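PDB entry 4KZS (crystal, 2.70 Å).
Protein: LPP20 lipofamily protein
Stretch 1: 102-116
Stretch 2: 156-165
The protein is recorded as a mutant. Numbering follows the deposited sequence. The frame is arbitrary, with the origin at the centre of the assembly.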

ATOM      1  N   ASN A 102       5.066  10.433 -25.792  1.00 46.03           N
ATOM      2  CA  ASN A 102       3.805  10.918 -26.309  1.00 46.65           C
ATOM      3  C   ASN A 102       2.811  11.181 -25.180  1.00 43.68           C
ATOM      4  O   ASN A 102       2.561  10.336 -24.357  1.00 50.51           O
ATOM      5  CB  ASN A 102       3.257   9.848 -27.222  1.00 46.66           C
ATOM      6  CG  ASN A 102       1.983  10.274 -27.878  1.00 55.39           C
ATOM      7  OD1 ASN A 102       0.909  10.178 -27.287  1.00 64.81           O
ATOM      8  ND2 ASN A 102       2.087  10.744 -29.107  1.00 53.77           N
ATOM      9  N   GLN A 103       2.252  12.358 -25.116  1.00 47.34           N
ATOM     10  CA  GLN A 103       1.295  12.630 -24.063  1.00 51.68           C
ATOM     11  C   GLN A 103       0.175  11.640 -24.027  1.00 54.50           C
ATOM     12  O   GLN A 103      -0.203  11.177 -22.934  1.00 73.81           O
ATOM     13  CB  GLN A 103       0.749  14.034 -24.160  1.00 59.89           C
ATOM     14  CG  GLN A 103       1.683  15.001 -23.477  1.00 75.84           C
ATOM     15  CD  GLN A 103       1.108  16.388 -23.364  1.00 87.27           C
ATOM     16  OE1 GLN A 103       1.140  17.170 -24.330  1.00 93.80           O
ATOM     17  NE2 GLN A 103       0.575  16.708 -22.180  1.00 76.60           N
ATOM     18  N   ASN A 104      -0.343  11.271 -25.189  1.00 45.50           N
ATOM     19  CA  ASN A 104      -1.448  10.328 -25.194  1.00 46.31           C
ATOM     20  C   ASN A 104      -1.037   8.909 -24.771  1.00 43.90           C
ATOM     21  O   ASN A 104      -1.735   8.255 -23.995  1.00 43.81           O
ATOM     22  CB  ASN A 104      -2.241  10.396 -26.507  1.00 54.51           C
ATOM     23  CG  ASN A 104      -2.935  11.755 -26.685  1.00 64.13           C
ATOM     24  OD1 ASN A 104      -3.537  12.291 -25.736  1.00 64.37           O
ATOM     25  ND2 ASN A 104      -2.837  12.335 -27.898  1.00 75.93           N
ATOM     26  N   LEU A 105       0.098   8.435 -25.254  1.00 36.63           N
ATOM     27  CA  LEU A 105       0.601   7.163 -24.778  1.00 37.28           C
ATOM     28  C   LEU A 105       0.895   7.201 -23.278  1.00 43.71           C
ATOM     29  O   LEU A 105       0.800   6.177 -22.579  1.00 50.14           O
ATOM     30  CB  LEU A 105       1.887   6.819 -25.511  1.00 38.66           C
ATOM     31  CG  LEU A 105       1.573   6.042 -26.796  1.00 37.16           C
ATOM     32  CD1 LEU A 105       2.839   5.780 -27.575  1.00 29.19           C
ATOM     33  CD2 LEU A 105       0.989   4.717 -26.296  1.00 35.77           C
ATOM     34  N   PHE A 106       1.232   8.378 -22.767  1.00 35.73           N
ATOM     35  CA  PHE A 106       1.477   8.473 -21.381  1.00 36.56           C
ATOM     36  C   PHE A 106       0.163   8.254 -20.650  1.00 37.07           C
ATOM     37  O   PHE A 106       0.151   7.522 -19.687  1.00 41.92           O
ATOM     38  CB  PHE A 106       2.067   9.831 -21.003  1.00 36.67           C
ATOM     39  CG  PHE A 106       1.996  10.095 -19.545  1.00 31.21           C
ATOM     40  CD1 PHE A 106       1.123  11.037 -19.047  1.00 35.56           C
ATOM     41  CD2 PHE A 106       2.777   9.376 -18.664  1.00 29.84           C
ATOM     42  CE1 PHE A 106       1.047  11.312 -17.649  1.00 36.26           C
ATOM     43  CE2 PHE A 106       2.701   9.610 -17.284  1.00 37.22           C
ATOM     44  CZ  PHE A 106       1.796  10.568 -16.763  1.00 31.93           C
ATOM     45  N   LEU A 107      -0.920   8.893 -21.090  1.00 31.72           N
ATOM     46  CA  LEU A 107      -2.201   8.715 -20.414  1.00 37.34           C
ATOM     47  C   LEU A 107      -2.709   7.293 -20.536  1.00 42.02           C
ATOM     48  O   LEU A 107      -3.262   6.775 -19.584  1.00 42.32           O
ATOM     49  CB  LEU A 107      -3.296   9.632 -20.960  1.00 34.88           C
ATOM     50  CG  LEU A 107      -3.030  11.102 -20.749  1.00 45.74           C
ATOM     51  CD1 LEU A 107      -4.011  11.950 -21.548  1.00 49.70           C
ATOM     52  CD2 LEU A 107      -3.081  11.412 -19.252  1.00 47.64           C
ATOM     53  N   GLN A 108      -2.562   6.689 -21.717  1.00 42.74           N
ATOM     54  CA  GLN A 108      -3.037   5.354 -21.921  1.00 50.47           C
ATOM     55  C   GLN A 108      -2.308   4.514 -20.917  1.00 42.55           C
ATOM     56  O   GLN A 108      -2.898   3.664 -20.270  1.00 41.97           O
ATOM     57  CB  GLN A 108      -2.810   4.836 -23.360  1.00 63.68           C
ATOM     58  CG  GLN A 108      -3.505   5.651 -24.464  1.00 89.19           C
ATOM     59  CD  GLN A 108      -4.999   5.940 -24.218  1.00119.59           C
ATOM     60  OE1 GLN A 108      -5.791   5.022 -23.953  1.00143.32           O
ATOM     61  NE2 GLN A 108      -5.394   7.221 -24.336  1.00123.29           N
ATOM     62  N   GLY A 109      -1.031   4.757 -20.736  1.00 36.83           N
ATOM     63  CA  GLY A 109      -0.317   3.958 -19.721  1.00 38.90           C
ATOM     64  C   GLY A 109      -0.823   4.169 -18.294  1.00 43.08           C
ATOM     65  O   GLY A 109      -0.614   3.305 -17.434  1.00 42.75           O
ATOM     66  N   LEU A 110      -1.483   5.302 -18.013  1.00 41.18           N
ATOM     67  CA  LEU A 110      -2.022   5.545 -16.673  1.00 42.23           C
ATOM     68  C   LEU A 110      -3.340   4.832 -16.535  1.00 48.00           C
ATOM     69  O   LEU A 110      -3.633   4.272 -15.481  1.00 56.62           O
ATOM     70  CB  LEU A 110      -2.208   7.035 -16.387  1.00 40.39           C
ATOM     71  CG  LEU A 110      -0.929   7.733 -15.934  1.00 39.51           C
ATOM     72  CD1 LEU A 110      -1.191   9.190 -15.603  1.00 40.24           C
ATOM     73  CD2 LEU A 110      -0.369   6.997 -14.742  1.00 38.41           C
ATOM     74  N   ARG A 111      -4.113   4.843 -17.618  1.00 46.08           N
ATOM     75  CA  ARG A 111      -5.362   4.124 -17.725  1.00 49.03           C
ATOM     76  C   ARG A 111      -5.056   2.663 -17.452  1.00 52.55           C
ATOM     77  O   ARG A 111      -5.818   1.951 -16.787  1.00 56.16           O
ATOM     78  CB  ARG A 111      -5.936   4.340 -19.126  1.00 55.41           C
ATOM     79  CG  ARG A 111      -6.947   3.331 -19.622  1.00 76.21           C
ATOM     80  CD  ARG A 111      -6.983   3.341 -21.153  1.00 93.59           C
ATOM     81  NE  ARG A 111      -7.797   4.443 -21.663  1.00 90.28           N
ATOM     82  CZ  ARG A 111      -9.117   4.375 -21.757  1.00 93.50           C
ATOM     83  NH1 ARG A 111      -9.727   3.256 -21.381  1.00 87.43           N
ATOM     84  NH2 ARG A 111      -9.821   5.406 -22.221  1.00 97.68           N
ATOM     85  N   ASP A 112      -3.893   2.218 -17.903  1.00 45.60           N
ATOM     86  CA  ASP A 112      -3.575   0.815 -17.771  1.00 47.03           C
ATOM     87  C   ASP A 112      -3.184   0.400 -16.366  1.00 49.37           C
ATOM     88  O   ASP A 112      -3.620  -0.647 -15.901  1.00 52.14           O
ATOM     89  CB  ASP A 112      -2.515   0.394 -18.787  1.00 52.92           C
ATOM     90  CG  ASP A 112      -2.982   0.563 -20.243  1.00 67.82           C
ATOM     91  OD1 ASP A 112      -4.196   0.776 -20.513  1.00 79.73           O
ATOM     92  OD2 ASP A 112      -2.123   0.483 -21.141  1.00 78.83           O
ATOM     93  N   LYS A 113      -2.336   1.196 -15.714  1.00 50.41           N
ATOM     94  CA  LYS A 113      -1.874   0.912 -14.358  1.00 50.46           C
ATOM     95  C   LYS A 113      -3.111   1.046 -13.440  1.00 49.68           C
ATOM     96  O   LYS A 113      -3.267   0.305 -12.481  1.00 49.46           O
ATOM     97  CB  LYS A 113      -0.755   1.888 -13.963  1.00 60.26           C
ATOM     98  CG  LYS A 113      -0.012   1.589 -12.657  1.00 78.40           C
ATOM     99  CD  LYS A 113       1.135   2.590 -12.422  1.00 92.63           C
ATOM    100  CE  LYS A 113       1.876   2.387 -11.093  1.00 92.00           C
ATOM    101  NZ  LYS A 113       2.582   1.078 -11.021  1.00 88.93           N
ATOM    102  N   TYR A 114      -4.019   1.947 -13.770  1.00 41.70           N
ATOM    103  CA  TYR A 114      -5.265   2.032 -13.037  1.00 43.15           C
ATOM    104  C   TYR A 114      -6.094   0.758 -13.179  1.00 46.68           C
ATOM    105  O   TYR A 114      -6.330   0.109 -12.166  1.00 48.14           O
ATOM    106  CB  TYR A 114      -6.074   3.214 -13.520  1.00 44.65           C
ATOM    107  CG  TYR A 114      -7.333   3.403 -12.772  1.00 47.54           C
ATOM    108  CD1 TYR A 114      -8.436   2.673 -13.103  1.00 56.89           C
ATOM    109  CD2 TYR A 114      -7.436   4.329 -11.745  1.00 53.89           C
ATOM    110  CE1 TYR A 114      -9.631   2.837 -12.438  1.00 66.90           C
ATOM    111  CE2 TYR A 114      -8.627   4.508 -11.056  1.00 61.53           C
ATOM    112  CZ  TYR A 114      -9.737   3.749 -11.414  1.00 68.94           C
ATOM    113  OH  TYR A 114     -10.969   3.868 -10.780  1.00 69.20           O
ATOM    114  N   ASN A 115      -6.509   0.394 -14.417  1.00 41.23           N
ATOM    115  CA  ASN A 115      -7.233  -0.850 -14.676  1.00 35.93           C
ATOM    116  C   ASN A 115      -6.593  -2.048 -13.970  1.00 42.57           C
ATOM    117  O   ASN A 115      -7.293  -2.901 -13.449  1.00 53.91           O
ATOM    118  CB  ASN A 115      -7.353  -1.123 -16.140  1.00 33.68           C
ATOM    119  CG  ASN A 115      -8.055   0.005 -16.879  1.00 38.84           C
ATOM    120  OD1 ASN A 115      -8.763   0.809 -16.267  1.00 36.75           O
ATOM    121  ND2 ASN A 115      -7.832   0.107 -18.198  1.00 38.05           N
ATOM    122  N   ALA A 116      -5.275  -2.064 -13.865  1.00 40.70           N
ATOM    123  CA  ALA A 116      -4.578  -3.169 -13.244  1.00 45.02           C
ATOM    124  C   ALA A 116      -4.780  -3.087 -11.756  1.00 53.51           C
ATOM    125  O   ALA A 116      -4.931  -4.109 -11.100  1.00 67.20           O
ATOM    126  CB  ALA A 116      -3.091  -3.137 -13.581  1.00 36.27           C
ATOM    127  N   ALA A 156      -8.960  14.518 -14.780  1.00 61.21           N
ATOM    128  CA  ALA A 156      -8.506  15.838 -15.233  1.00 63.30           C
ATOM    129  C   ALA A 156      -8.165  15.903 -16.705  1.00 65.03           C
ATOM    130  O   ALA A 156      -7.973  16.994 -17.224  1.00 83.77           O
ATOM    131  CB  ALA A 156      -7.325  16.327 -14.422  1.00 63.76           C
ATOM    132  N   TYR A 157      -8.070  14.758 -17.379  1.00 66.88           N
ATOM    133  CA  TYR A 157      -7.795  14.744 -18.832  1.00 61.76           C
ATOM    134  C   TYR A 157      -8.978  14.208 -19.611  1.00 61.68           C
ATOM    135  O   TYR A 157      -8.926  14.158 -20.820  1.00 63.96           O
ATOM    136  CB  TYR A 157      -6.499  13.979 -19.180  1.00 54.92           C
ATOM    137  CG  TYR A 157      -5.232  14.792 -18.987  1.00 57.22           C
ATOM    138  CD1 TYR A 157      -4.517  14.743 -17.797  1.00 59.05           C
ATOM    139  CD2 TYR A 157      -4.760  15.644 -20.002  1.00 55.44           C
ATOM    140  CE1 TYR A 157      -3.344  15.491 -17.630  1.00 59.26           C
ATOM    141  CE2 TYR A 157      -3.607  16.390 -19.852  1.00 44.72           C
ATOM    142  CZ  TYR A 157      -2.897  16.329 -18.671  1.00 57.55           C
ATOM    143  OH  TYR A 157      -1.748  17.129 -18.517  1.00 60.76           O
ATOM    144  N   SER A 158     -10.047  13.822 -18.908  1.00 70.93           N
ATOM    145  CA  SER A 158     -11.295  13.360 -19.537  1.00 75.82           C
ATOM    146  C   SER A 158     -11.196  11.957 -20.091  1.00 80.71           C
ATOM    147  O   SER A 158     -11.760  11.667 -21.143  1.00 87.28           O
ATOM    148  CB  SER A 158     -11.754  14.298 -20.662  1.00 81.35           C
ATOM    149  OG  SER A 158     -12.065  15.577 -20.161  1.00 90.95           O
ATOM    150  N   VAL A 159     -10.473  11.088 -19.396  1.00 78.76           N
ATOM    151  CA  VAL A 159     -10.470   9.677 -19.716  1.00 73.91           C
ATOM    152  C   VAL A 159     -11.510   9.098 -18.767  1.00 84.98           C
ATOM    153  O   VAL A 159     -11.784   9.697 -17.727  1.00 87.52           O
ATOM    154  CB  VAL A 159      -9.088   9.087 -19.458  1.00 72.66           C
ATOM    155  CG1 VAL A 159      -9.003   7.679 -20.006  1.00 83.40           C
ATOM    156  CG2 VAL A 159      -8.022   9.955 -20.101  1.00 59.30           C
ATOM    157  N   PRO A 160     -12.129   7.969 -19.130  1.00 93.67           N
ATOM    158  CA  PRO A 160     -13.254   7.458 -18.331  1.00 99.72           C
ATOM    159  C   PRO A 160     -12.965   6.780 -16.950  1.00107.52           C
ATOM    160  O   PRO A 160     -12.386   7.401 -16.054  1.00113.61           O
ATOM    161  CB  PRO A 160     -13.952   6.505 -19.318  1.00104.13           C
ATOM    162  CG  PRO A 160     -13.581   7.024 -20.673  1.00 91.81           C
ATOM    163  CD  PRO A 160     -12.143   7.399 -20.489  1.00 98.79           C
ATOM    164  N   VAL A 161     -13.456   5.549 -16.781  1.00125.16           N
ATOM    165  CA  VAL A 161     -13.243   4.659 -15.605  1.00119.94           C
ATOM    166  C   VAL A 161     -14.012   5.003 -14.310  1.00111.80           C
ATOM    167  O   VAL A 161     -14.076   4.194 -13.356  1.00108.66           O
ATOM    168  CB  VAL A 161     -11.755   4.335 -15.349  1.00118.27           C
ATOM    169  CG1 VAL A 161     -11.166   5.268 -14.284  1.00107.76           C
ATOM    170  CG2 VAL A 161     -11.617   2.850 -14.989  1.00116.03           C
ATOM    171  N   GLY A 162     -14.587   6.197 -14.288  1.00104.88           N
ATOM    172  CA  GLY A 162     -15.665   6.504 -13.344  1.00129.53           C
ATOM    173  C   GLY A 162     -15.469   6.362 -11.832  1.00136.19           C
ATOM    174  O   GLY A 162     -15.397   7.386 -11.131  1.00131.07           O
ATOM    175  N   SER A 163     -15.405   5.131 -11.297  1.00118.72           N
ATOM    176  CA  SER A 163     -15.533   5.009  -9.826  1.00 96.63           C
ATOM    177  C   SER A 163     -14.773   4.020  -8.918  1.00 93.90           C
ATOM    178  O   SER A 163     -14.666   2.808  -9.176  1.00 79.72           O
ATOM    179  CB  SER A 163     -16.990   4.969  -9.412  1.00 93.92           C
ATOM    180  OG  SER A 163     -17.035   5.124  -8.009  1.00 94.83           O
ATOM    181  N   LEU A 164     -14.315   4.583  -7.796  1.00 85.79           N
ATOM    182  CA  LEU A 164     -13.722   3.815  -6.704  1.00 77.59           C
ATOM    183  C   LEU A 164     -14.636   3.776  -5.497  1.00 73.48           C
ATOM    184  O   LEU A 164     -14.515   2.878  -4.673  1.00 78.85           O
ATOM    185  CB  LEU A 164     -12.371   4.386  -6.295  1.00 66.73           C
ATOM    186  CG  LEU A 164     -11.274   4.118  -7.320  1.00 63.11           C
ATOM    187  CD1 LEU A 164     -10.102   5.075  -7.140  1.00 59.70           C
ATOM    188  CD2 LEU A 164     -10.825   2.676  -7.244  1.00 68.98           C
ATOM    189  N   GLU A 165     -15.550   4.740  -5.409  1.00 71.48           N
ATOM    190  CA  GLU A 165     -16.513   4.850  -4.307  1.00 76.16           C
ATOM    191  C   GLU A 165     -16.997   3.503  -3.784  1.00 81.41           C
ATOM    192  O   GLU A 165     -17.145   3.305  -2.579  1.00 80.71           O
ATOM    193  CB  GLU A 165     -17.723   5.683  -4.720  1.00 76.75           C
ATOM    194  CG  GLU A 165     -18.961   5.454  -3.857  1.00 88.45           C
ATOM    195  CD  GLU A 165     -19.919   6.623  -3.849  1.00105.45           C
ATOM    196  OE1 GLU A 165     -21.056   6.439  -3.343  1.00109.58           O
ATOM    197  OE2 GLU A 165     -19.534   7.716  -4.341  1.00105.37           O
TER

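The helix of stretch 1 opens with a cap that takes no part in the contact: N102 reaches forward so that OD1 accepts from L105 N at 2.8 Å, satisfying an amide that the first turn leaves without a backbone partner. From there the residues that meet stretch 2 recur every three or four positions, as one side of a helix must: Q103, L107, R111, then Y114 with N115.

Q103 makes a loose contact, its NE2 lying 4.4 Å from Y157 OH, too far for a hydrogen bond. One turn on, L107 points toward the other stretch and sets CD2 over the face of the Y157 ring, 4.3 Å from the centroid and 27° off the normal. This is a CH-pi contact, with CD2 and Y157 CD1 3.9 Å apart. G109 lies off this side of the helix and out of reach.

R111 starts sideways, but its chain, t at chi1 and chi2 and then m at chi3, brings the guanidinium across to aliphatic neighbours: NH2 is 3.3 Å from V159 CG1 and 3.5 Å from P160 CD. No acceptor from stretch 2 meets it, so the contact is one of packing rather than charge pairing.

Y114 has the most area covered by the other stretch. V161 CG1 sits over one face of its ring, 3.8 Å from the centroid, while V161 CG2 presses to 3.2 Å from Y114 CE1, tight for two carbons; V161 is poorly ordered, so that figure deserves caution. The hydroxyl reaches further, with Y114 OH 3.5 Å from L164 CG, and is hydrogen-bonded elsewhere in the structure. N115 adds a lighter touch, OD1 to V161 CG2 at 3.7 Å.

The rule to read here is shape without polar pairing: no hydrogen bond crosses between the stretches, and two aromatic rings, one from each, receive aliphatic groups on a face.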